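4'-phospho-dehydrooxetanocin synthase (Bacillus megaterium, PDB 5UL2) catalyses the oxidative ring contraction of dAMP to an oxetane aldehyde in oxetanocin A biosynthesis, using cobalamin, a [4Fe-4S] cluster and S-adenosyl-L-methionine. Local coordinates at residues P134-S139 and L292-E297; N58-V63 and R80-L85; N468-F473 and I536-L541. All coordinates share one frame; numbering follows the deposited sequence.

Interaction 1 of 3, residues P134-S139 and L292-E297. With EDO (1,2-ethanediol), chain O.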
# COMPACT_ATOMS: atom_id res chain seq x y z
N PRO A 134 0.87 10.61 -5.23
CA PRO A 134 2.05 9.75 -5.34
C PRO A 134 2.60 9.37 -3.97
O PRO A 134 2.59 10.17 -3.03
CB PRO A 134 3.05 10.62 -6.12
CG PRO A 134 2.19 11.57 -6.89
CD PRO A 134 1.02 11.86 -6.00
N ARG A 135 3.07 8.14 -3.86
CA ARG A 135 3.69 7.65 -2.63
C ARG A 135 4.87 6.76 -2.97
O ARG A 135 4.79 5.93 -3.89
CB ARG A 135 2.68 6.91 -1.75
CG ARG A 135 1.96 5.75 -2.42
CD ARG A 135 1.03 5.05 -1.43
NE ARG A 135 0.32 3.93 -2.04
CZ ARG A 135 -0.91 4.00 -2.53
NH1 ARG A 135 -1.58 5.15 -2.49
NH2 ARG A 135 -1.48 2.93 -3.06
N LEU A 136 5.96 6.94 -2.24
CA LEU A 136 7.19 6.18 -2.44
C LEU A 136 7.20 5.03 -1.43
O LEU A 136 7.27 5.26 -0.22
CB LEU A 136 8.41 7.08 -2.27
CG LEU A 136 9.74 6.56 -2.83
CD1 LEU A 136 9.69 6.51 -4.35
CD2 LEU A 136 10.90 7.41 -2.35
N ASN A 137 7.15 3.80 -1.93
CA ASN A 137 7.06 2.62 -1.08
C ASN A 137 8.42 2.30 -0.48
O ASN A 137 9.39 2.08 -1.22
CB ASN A 137 6.52 1.44 -1.88
CG ASN A 137 6.02 0.30 -1.00
OD1 ASN A 137 6.48 0.13 0.13
ND2 ASN A 137 5.08 -0.48 -1.51
N LEU A 138 8.50 2.25 0.85
CA LEU A 138 9.74 1.99 1.56
C LEU A 138 9.78 0.61 2.21
O LEU A 138 10.71 0.33 2.98
CB LEU A 138 9.98 3.07 2.62
CG LEU A 138 10.07 4.53 2.16
CD1 LEU A 138 10.19 5.46 3.36
CD2 LEU A 138 11.24 4.71 1.22
N SER A 139 8.81 -0.26 1.92
CA SER A 139 8.68 -1.51 2.65
C SER A 139 9.91 -2.41 2.49
O SER A 139 10.40 -2.99 3.46
CB SER A 139 7.42 -2.25 2.20
OG SER A 139 6.27 -1.46 2.46
N LEU A 292 16.77 4.21 3.81
CA LEU A 292 16.39 5.38 3.04
C LEU A 292 17.35 5.63 1.88
O LEU A 292 17.51 6.77 1.44
CB LEU A 292 16.29 6.60 3.95
CG LEU A 292 15.19 6.43 5.01
CD1 LEU A 292 15.23 7.52 6.06
CD2 LEU A 292 13.83 6.37 4.34
N ASP A 293 17.98 4.57 1.37
CA ASP A 293 18.87 4.71 0.22
C ASP A 293 18.14 5.27 -1.00
O ASP A 293 18.76 5.89 -1.87
CB ASP A 293 19.48 3.35 -0.14
CG ASP A 293 20.23 2.71 1.01
OD1 ASP A 293 19.90 3.02 2.18
OD2 ASP A 293 21.14 1.90 0.75
N ILE A 294 16.82 5.06 -1.07
CA ILE A 294 16.08 5.37 -2.28
C ILE A 294 15.90 6.88 -2.46
O ILE A 294 15.73 7.36 -3.59
CB ILE A 294 14.72 4.64 -2.27
CG1 ILE A 294 14.17 4.53 -3.68
CG2 ILE A 294 13.73 5.35 -1.36
CD1 ILE A 294 15.18 3.95 -4.63
N LEU A 295 15.94 7.64 -1.36
CA LEU A 295 15.65 9.07 -1.45
C LEU A 295 16.68 9.80 -2.30
O LEU A 295 16.33 10.69 -3.08
CB LEU A 295 15.57 9.68 -0.05
CG LEU A 295 14.42 9.18 0.83
CD1 LEU A 295 14.49 9.80 2.21
CD2 LEU A 295 13.10 9.48 0.17
N GLY A 296 17.96 9.45 -2.15
CA GLY A 296 18.99 10.06 -2.97
C GLY A 296 18.89 9.71 -4.44
O GLY A 296 19.37 10.48 -5.28
N GLU A 297 18.26 8.58 -4.77
CA GLU A 297 18.13 8.17 -6.17
C GLU A 297 16.99 8.88 -6.88
O GLU A 297 17.06 9.08 -8.10
CB GLU A 297 17.94 6.65 -6.25
CG GLU A 297 19.13 5.85 -5.75
CD GLU A 297 20.36 6.05 -6.61
OE1 GLU A 297 20.22 6.37 -7.81
OE2 GLU A 297 21.48 5.89 -6.08
C1 EDO O . 14.28 1.17 -1.14
O1 EDO O . 14.48 1.86 0.10
C2 EDO O . 13.42 -0.06 -0.92
O2 EDO O . 12.09 0.34 -0.55
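The CG2 methyl of Ile294 is the bump of this contact: it enters the notch between Leu136 and Leu138, 3.6 Å from CD2 of Leu136 and 3.6 Å from CD2 of Leu138. CG1 of Ile294 lies anti to its backbone N (chi1 -159°), which leaves CG2 between N and the carbonyl carbon, pointing at the two leucines. To one side of this plug, CD2 of Leu136 also meets CD2 of Leu295 at 3.9 Å. Leu138 uses its other branch, CD1, against CD2 of Leu292, again at 3.9 Å. Each pair meets at a slant, methyl against methyl, and no hydrogen bond joins 134-139 to 292-297. Between the two leucines, Asn137 turns away; its OD1 accepts from Ser139 N at 3.0 Å, an Asx turn, and also from Ser139 OG, which sits in the carbonyl plane on a lone pair. The leucines share their short segment with Arg135 and Ser139, which bind cob(II)alamin. An ethanediol, probably from the crystallisation liquor, lies against Ile294 CB. Around the contact, strand 135-136 runs parallel to strand 304-311, whose Leu305 touches Leu136 and Leu295. Helix 335-351 packs on Leu138 through Ile345 and on Leu292 and Leu295 through Ala348, while Asp159 of strand 154-159 touches Ile294.

Interaction 2 of 3, residues N58-V63 and R80-L85. With EDO (1,2-ethanediol), chain K.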
# COMPACT_ATOMS: atom_id res chain seq x y z
N ASN A 58 22.51 2.72 15.64
CA ASN A 58 23.49 1.70 16.02
C ASN A 58 24.56 1.53 14.95
O ASN A 58 25.27 0.53 14.95
CB ASN A 58 22.81 0.35 16.31
CG ASN A 58 22.00 -0.17 15.13
OD1 ASN A 58 22.55 -0.71 14.18
ND2 ASN A 58 20.69 -0.01 15.20
N THR A 59 24.68 2.50 14.03
CA THR A 59 25.67 2.41 12.97
C THR A 59 27.06 2.27 13.55
O THR A 59 27.44 2.97 14.50
CB THR A 59 25.58 3.65 12.08
OG1 THR A 59 24.24 3.80 11.60
CG2 THR A 59 26.52 3.53 10.89
N THR A 60 27.84 1.35 12.99
CA THR A 60 29.12 0.94 13.55
C THR A 60 30.18 0.96 12.46
O THR A 60 29.94 0.49 11.34
CB THR A 60 29.02 -0.46 14.16
OG1 THR A 60 27.95 -0.50 15.11
CG2 THR A 60 30.33 -0.84 14.86
N LEU A 61 31.35 1.51 12.79
CA LEU A 61 32.49 1.52 11.89
C LEU A 61 33.55 0.56 12.42
O LEU A 61 33.85 0.55 13.61
CB LEU A 61 33.08 2.92 11.76
CG LEU A 61 34.42 3.00 11.01
CD1 LEU A 61 34.26 2.56 9.57
CD2 LEU A 61 35.01 4.40 11.09
N TYR A 62 34.10 -0.25 11.52
CA TYR A 62 35.23 -1.13 11.81
C TYR A 62 36.43 -0.66 11.00
O TYR A 62 36.38 -0.66 9.77
CB TYR A 62 34.90 -2.59 11.49
CG TYR A 62 33.72 -3.16 12.25
CD1 TYR A 62 32.43 -3.05 11.75
CD2 TYR A 62 33.90 -3.82 13.46
CE1 TYR A 62 31.35 -3.57 12.43
CE2 TYR A 62 32.83 -4.34 14.15
CZ TYR A 62 31.56 -4.21 13.64
OH TYR A 62 30.48 -4.73 14.32
N VAL A 63 37.49 -0.25 11.69
CA VAL A 63 38.74 0.13 11.05
C VAL A 63 39.72 -1.01 11.26
O VAL A 63 40.15 -1.29 12.39
CB VAL A 63 39.28 1.45 11.61
CG1 VAL A 63 40.50 1.90 10.82
CG2 VAL A 63 38.21 2.52 11.59
N ARG A 80 28.59 -3.10 23.76
CA ARG A 80 28.24 -4.37 24.38
C ARG A 80 26.98 -4.97 23.77
O ARG A 80 26.78 -6.19 23.87
CB ARG A 80 28.08 -4.19 25.89
CG ARG A 80 29.34 -3.69 26.58
CD ARG A 80 29.12 -3.50 28.07
NE ARG A 80 28.00 -2.59 28.33
CZ ARG A 80 27.48 -2.37 29.53
NH1 ARG A 80 27.97 -2.99 30.59
NH2 ARG A 80 26.47 -1.53 29.66
N GLU A 81 26.14 -4.16 23.13
CA GLU A 81 24.94 -4.64 22.45
C GLU A 81 25.17 -4.93 20.97
O GLU A 81 24.21 -5.28 20.27
CB GLU A 81 23.81 -3.61 22.59
CG GLU A 81 23.58 -3.12 24.00
CD GLU A 81 22.48 -2.08 24.07
OE1 GLU A 81 21.78 -1.89 23.05
OE2 GLU A 81 22.32 -1.45 25.13
N ASN A 82 26.39 -4.79 20.48
CA ASN A 82 26.69 -5.03 19.07
C ASN A 82 26.39 -6.48 18.72
O ASN A 82 26.97 -7.39 19.34
CB ASN A 82 28.15 -4.69 18.78
CG ASN A 82 28.50 -4.78 17.31
OD1 ASN A 82 28.53 -5.87 16.73
ND2 ASN A 82 28.80 -3.63 16.71
N PRO A 83 25.52 -6.75 17.75
CA PRO A 83 25.15 -8.15 17.47
C PRO A 83 26.24 -8.94 16.76
O PRO A 83 26.29 -10.16 16.90
CB PRO A 83 23.90 -8.02 16.60
CG PRO A 83 24.08 -6.70 15.90
CD PRO A 83 24.79 -5.81 16.88
N LEU A 84 27.12 -8.27 16.00
CA LEU A 84 28.21 -8.98 15.35
C LEU A 84 29.23 -9.47 16.38
O LEU A 84 29.64 -10.63 16.36
CB LEU A 84 28.89 -8.08 14.31
CG LEU A 84 29.96 -8.70 13.42
CD1 LEU A 84 29.91 -8.10 12.02
CD2 LEU A 84 31.35 -8.54 14.01
N LEU A 85 29.64 -8.59 17.29
CA LEU A 85 30.56 -9.00 18.35
C LEU A 85 29.94 -10.08 19.22
O LEU A 85 30.63 -11.01 19.66
CB LEU A 85 30.96 -7.79 19.19
CG LEU A 85 31.56 -6.62 18.41
CD1 LEU A 85 31.87 -5.46 19.34
CD2 LEU A 85 32.81 -7.07 17.66
C1 EDO K . 23.80 -3.33 32.98
O1 EDO K . 23.59 -2.34 31.97
C2 EDO K . 25.09 -4.08 32.67
O2 EDO K . 26.21 -3.19 32.76
O HOH W 1 27.53 -1.17 17.74
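Tyr62 reaches out from its strand so that its hydroxyl end meets the amide of Asn82 and lies against the side chain of Leu84, where the 80-85 segment turns into helix 83-88. Asn82 is the N-cap of that helix, and the strand, 60-64, belongs to the four-stranded antiparallel sheet of the N-terminal domain, whose function is unknown. The cap works through OD1, which accepts from Leu85 N at 3.0 Å with an N-H...O angle of 166° and, weakly, from Leu84 N. With OD1 committed to the helix end, ND2 faces the strand and donates to Tyr62 OH over 3.1 Å. That bond is bent, and the hydroxyl lies somewhat out of the amide plane. Ring and amide stand nearly perpendicular, 85° apart, the two side chains meeting from opposite directions. CG of Asn82 lies anti to the backbone N (chi1 -174°), which carries the amide across toward the strand. Leucines pack beside the polar centre: CD2 of Leu84 is 4.4 Å from Tyr62 CZ, and CD2 of Leu85 approaches the ring edge at Tyr62 CE2, 4.4 Å away. Outside the two segments, Gln151 is hydrogen-bonded through OE1 to Tyr62 OH and touches Asn82, while Val72 of strand 69-73 packs on Thr60 and Tyr62. Thr60 OG1 donates back to Asn58 O and also accepts, at 2.7 Å, from a water that in turn accepts a hydrogen bond from Asn82 ND2 at 3.0 Å.

Interaction 3 of 3, residues N468-F473 and I536-L541. With EDO (1,2-ethanediol), chain B; EDO (1,2-ethanediol), chain E; EDO (1,2-ethanediol), chain Q.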
# COMPACT_ATOMS: atom_id res chain seq x y z
N ASN A 468 -10.40 14.23 5.11
CA ASN A 468 -10.73 14.01 3.70
C ASN A 468 -10.92 12.52 3.46
O ASN A 468 -9.99 11.72 3.64
CB ASN A 468 -9.62 14.58 2.81
CG ASN A 468 -10.02 14.61 1.34
OD1 ASN A 468 -11.15 14.30 0.99
ND2 ASN A 468 -9.08 15.00 0.49
N LEU A 469 -12.13 12.14 3.04
CA LEU A 469 -12.59 10.76 3.10
C LEU A 469 -12.85 10.22 1.70
O LEU A 469 -13.37 10.93 0.83
CB LEU A 469 -13.86 10.67 3.94
CG LEU A 469 -14.16 9.38 4.68
CD1 LEU A 469 -12.94 8.94 5.46
CD2 LEU A 469 -15.34 9.59 5.61
N ARG A 470 -12.49 8.96 1.49
CA ARG A 470 -12.88 8.22 0.29
C ARG A 470 -13.11 6.77 0.68
O ARG A 470 -12.52 6.27 1.64
CB ARG A 470 -11.83 8.33 -0.82
CG ARG A 470 -10.67 7.36 -0.69
CD ARG A 470 -9.60 7.63 -1.73
NE ARG A 470 -8.56 6.61 -1.71
CZ ARG A 470 -7.54 6.60 -0.85
NH1 ARG A 470 -7.43 7.56 0.06
NH2 ARG A 470 -6.64 5.63 -0.91
N ILE A 471 -13.98 6.10 -0.07
CA ILE A 471 -14.36 4.73 0.25
C ILE A 471 -14.17 3.85 -0.98
O ILE A 471 -14.25 4.31 -2.12
CB ILE A 471 -15.81 4.62 0.76
CG1 ILE A 471 -16.80 4.90 -0.37
CG2 ILE A 471 -16.05 5.57 1.93
CD1 ILE A 471 -18.26 4.83 0.06
N GLY A 472 -13.89 2.57 -0.73
CA GLY A 472 -13.99 1.56 -1.76
C GLY A 472 -15.40 0.99 -1.79
O GLY A 472 -16.06 0.87 -0.76
N PHE A 473 -15.86 0.66 -2.99
CA PHE A 473 -17.23 0.19 -3.17
C PHE A 473 -17.26 -0.76 -4.36
O PHE A 473 -16.96 -0.35 -5.48
CB PHE A 473 -18.19 1.36 -3.38
CG PHE A 473 -19.62 1.04 -3.07
CD1 PHE A 473 -20.44 0.48 -4.04
CD2 PHE A 473 -20.14 1.28 -1.81
CE1 PHE A 473 -21.76 0.17 -3.75
CE2 PHE A 473 -21.46 0.98 -1.52
CZ PHE A 473 -22.27 0.43 -2.49
N ILE A 536 -17.72 10.23 -2.89
CA ILE A 536 -16.41 9.88 -2.36
C ILE A 536 -16.03 8.44 -2.69
O ILE A 536 -15.13 7.88 -2.08
CB ILE A 536 -16.34 10.13 -0.84
CG1 ILE A 536 -17.32 9.21 -0.10
CG2 ILE A 536 -16.63 11.59 -0.53
CD1 ILE A 536 -17.17 9.25 1.40
N VAL A 537 -16.70 7.83 -3.66
CA VAL A 537 -16.35 6.48 -4.10
C VAL A 537 -15.12 6.55 -4.99
O VAL A 537 -15.06 7.34 -5.93
CB VAL A 537 -17.53 5.82 -4.84
CG1 VAL A 537 -17.05 4.64 -5.67
CG2 VAL A 537 -18.59 5.37 -3.84
N SER A 538 -14.12 5.72 -4.68
CA SER A 538 -12.87 5.73 -5.44
C SER A 538 -13.12 5.38 -6.90
O SER A 538 -12.71 6.12 -7.80
CB SER A 538 -11.87 4.75 -4.83
OG SER A 538 -11.41 5.20 -3.56
N TYR A 539 -13.78 4.25 -7.16
CA TYR A 539 -14.02 3.78 -8.52
C TYR A 539 -15.50 3.46 -8.66
O TYR A 539 -16.02 2.57 -7.96
CB TYR A 539 -13.16 2.56 -8.85
CG TYR A 539 -13.16 2.19 -10.31
CD1 TYR A 539 -14.17 1.39 -10.85
CD2 TYR A 539 -12.16 2.64 -11.16
CE1 TYR A 539 -14.17 1.05 -12.19
CE2 TYR A 539 -12.16 2.30 -12.51
CZ TYR A 539 -13.17 1.51 -13.01
OH TYR A 539 -13.17 1.17 -14.35
N MSE A 540 -16.17 4.16 -9.56
CA MSE A 540 -17.60 3.99 -9.79
C MSE A 540 -17.92 2.73 -10.59
O MSE A 540 -17.16 2.34 -11.47
CB MSE A 540 -18.16 5.21 -10.52
CG MSE A 540 -18.00 6.51 -9.75
SE MSE A 540 -19.40 6.73 -8.41
CE MSE A 540 -20.91 6.97 -9.62
N LEU A 541 -19.06 2.11 -10.26
CA LEU A 541 -19.59 0.98 -11.03
C LEU A 541 -18.60 -0.18 -11.09
O LEU A 541 -18.47 -0.86 -12.10
CB LEU A 541 -20.01 1.41 -12.43
CG LEU A 541 -20.85 2.68 -12.55
CD1 LEU A 541 -21.22 2.96 -14.00
CD2 LEU A 541 -22.10 2.58 -11.69
C1 EDO B . -21.98 3.93 -8.01
O1 EDO B . -22.48 5.06 -7.29
C2 EDO B . -20.80 3.33 -7.26
O2 EDO B . -20.36 2.15 -7.94
C1 EDO E . -16.54 14.58 3.35
O1 EDO E . -17.50 15.48 2.79
C2 EDO E . -15.38 14.42 2.38
O2 EDO E . -14.33 13.67 3.02
C1 EDO Q . -7.79 1.85 -3.56
O1 EDO Q . -7.14 1.82 -2.28
C2 EDO Q . -8.73 3.05 -3.62
O2 EDO Q . -8.01 4.23 -3.24
O HOH W 2 -18.25 1.04 -7.26
O HOH W 3 -14.38 1.87 -5.49
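Ile471 and Val537 form a single beta bridge, gripped by two backbone bonds of 2.9 Å: Ile471 N to Ile536 O, and Ser538 N to Ile471 O. Ser538 OG donates a weak hydrogen bond to Ile471 O as well, so backbone and hydroxyl of one residue converge on that carbonyl. The CA of Arg470 makes a CA-H...O contact with Ile536 O. The Ile471 side chain links two apolar contacts on one side of the bridge. CD1 of Ile536 meets CG2 of Ile471 at 3.9 Å, the two side chains crossing at about a right angle, while CB of Ile536 lies 3.5 Å from Leu469 O. CG2 of Val537 rests against CG1 of Ile471 at 3.9 Å and also reaches CB of Phe473. Ile471 has CG1 between its backbone N and carbonyl carbon (chi1 70°), which brings this branch to the valine and leaves CG2 for Ile536. Beyond the bridge the chains separate and water takes over: one molecule donates to both Phe473 O and Tyr539 O, another accepts from Phe473 N and Tyr539 N. On the strand face turned from the Ile471 side chain, the extended Arg470 passes Ser538, CD lying 3.5 Å from OG, and its NE and NH2 both donate to O2 of an ethanediol set in the guanidinium plane. This ethanediol, like the two others here, probably comes from the crystallisation liquor. Strand 468-473 is the last of the partial triose phosphate isomerase barrel, parallel to strand 431-436, whose Glu436 binds S-adenosyl-L-methionine and bonds through its backbone to Gly472. The 536-541 loop runs along this edge strand, with Leu493 of helix 484-494 on Val537 and Phe473, and Ile601 and Trp600 of helix 588-617 on Tyr539 and Leu541.

Along the chain the contacts come in series: interaction 2 closes before interaction 1 opens, and interaction 1 closes before interaction 3. In space interaction 1 lies between the others, its centre 26 Å from that of interaction 2 and 27 Å from that of interaction 3, which are themselves 49 Å apart on opposite sides of the chain's centre. Interactions 1 and 3 reach the same mixed sheet, through strands 135-136 and 468-473, and approach to about 5 Å between nearest atoms; a strand from the B12-binding range thereby joins the radical SAM barrel that faces cobalamin. Interaction 2 belongs to the separate antiparallel sheet of the N-terminal domain, away from the annotated sites.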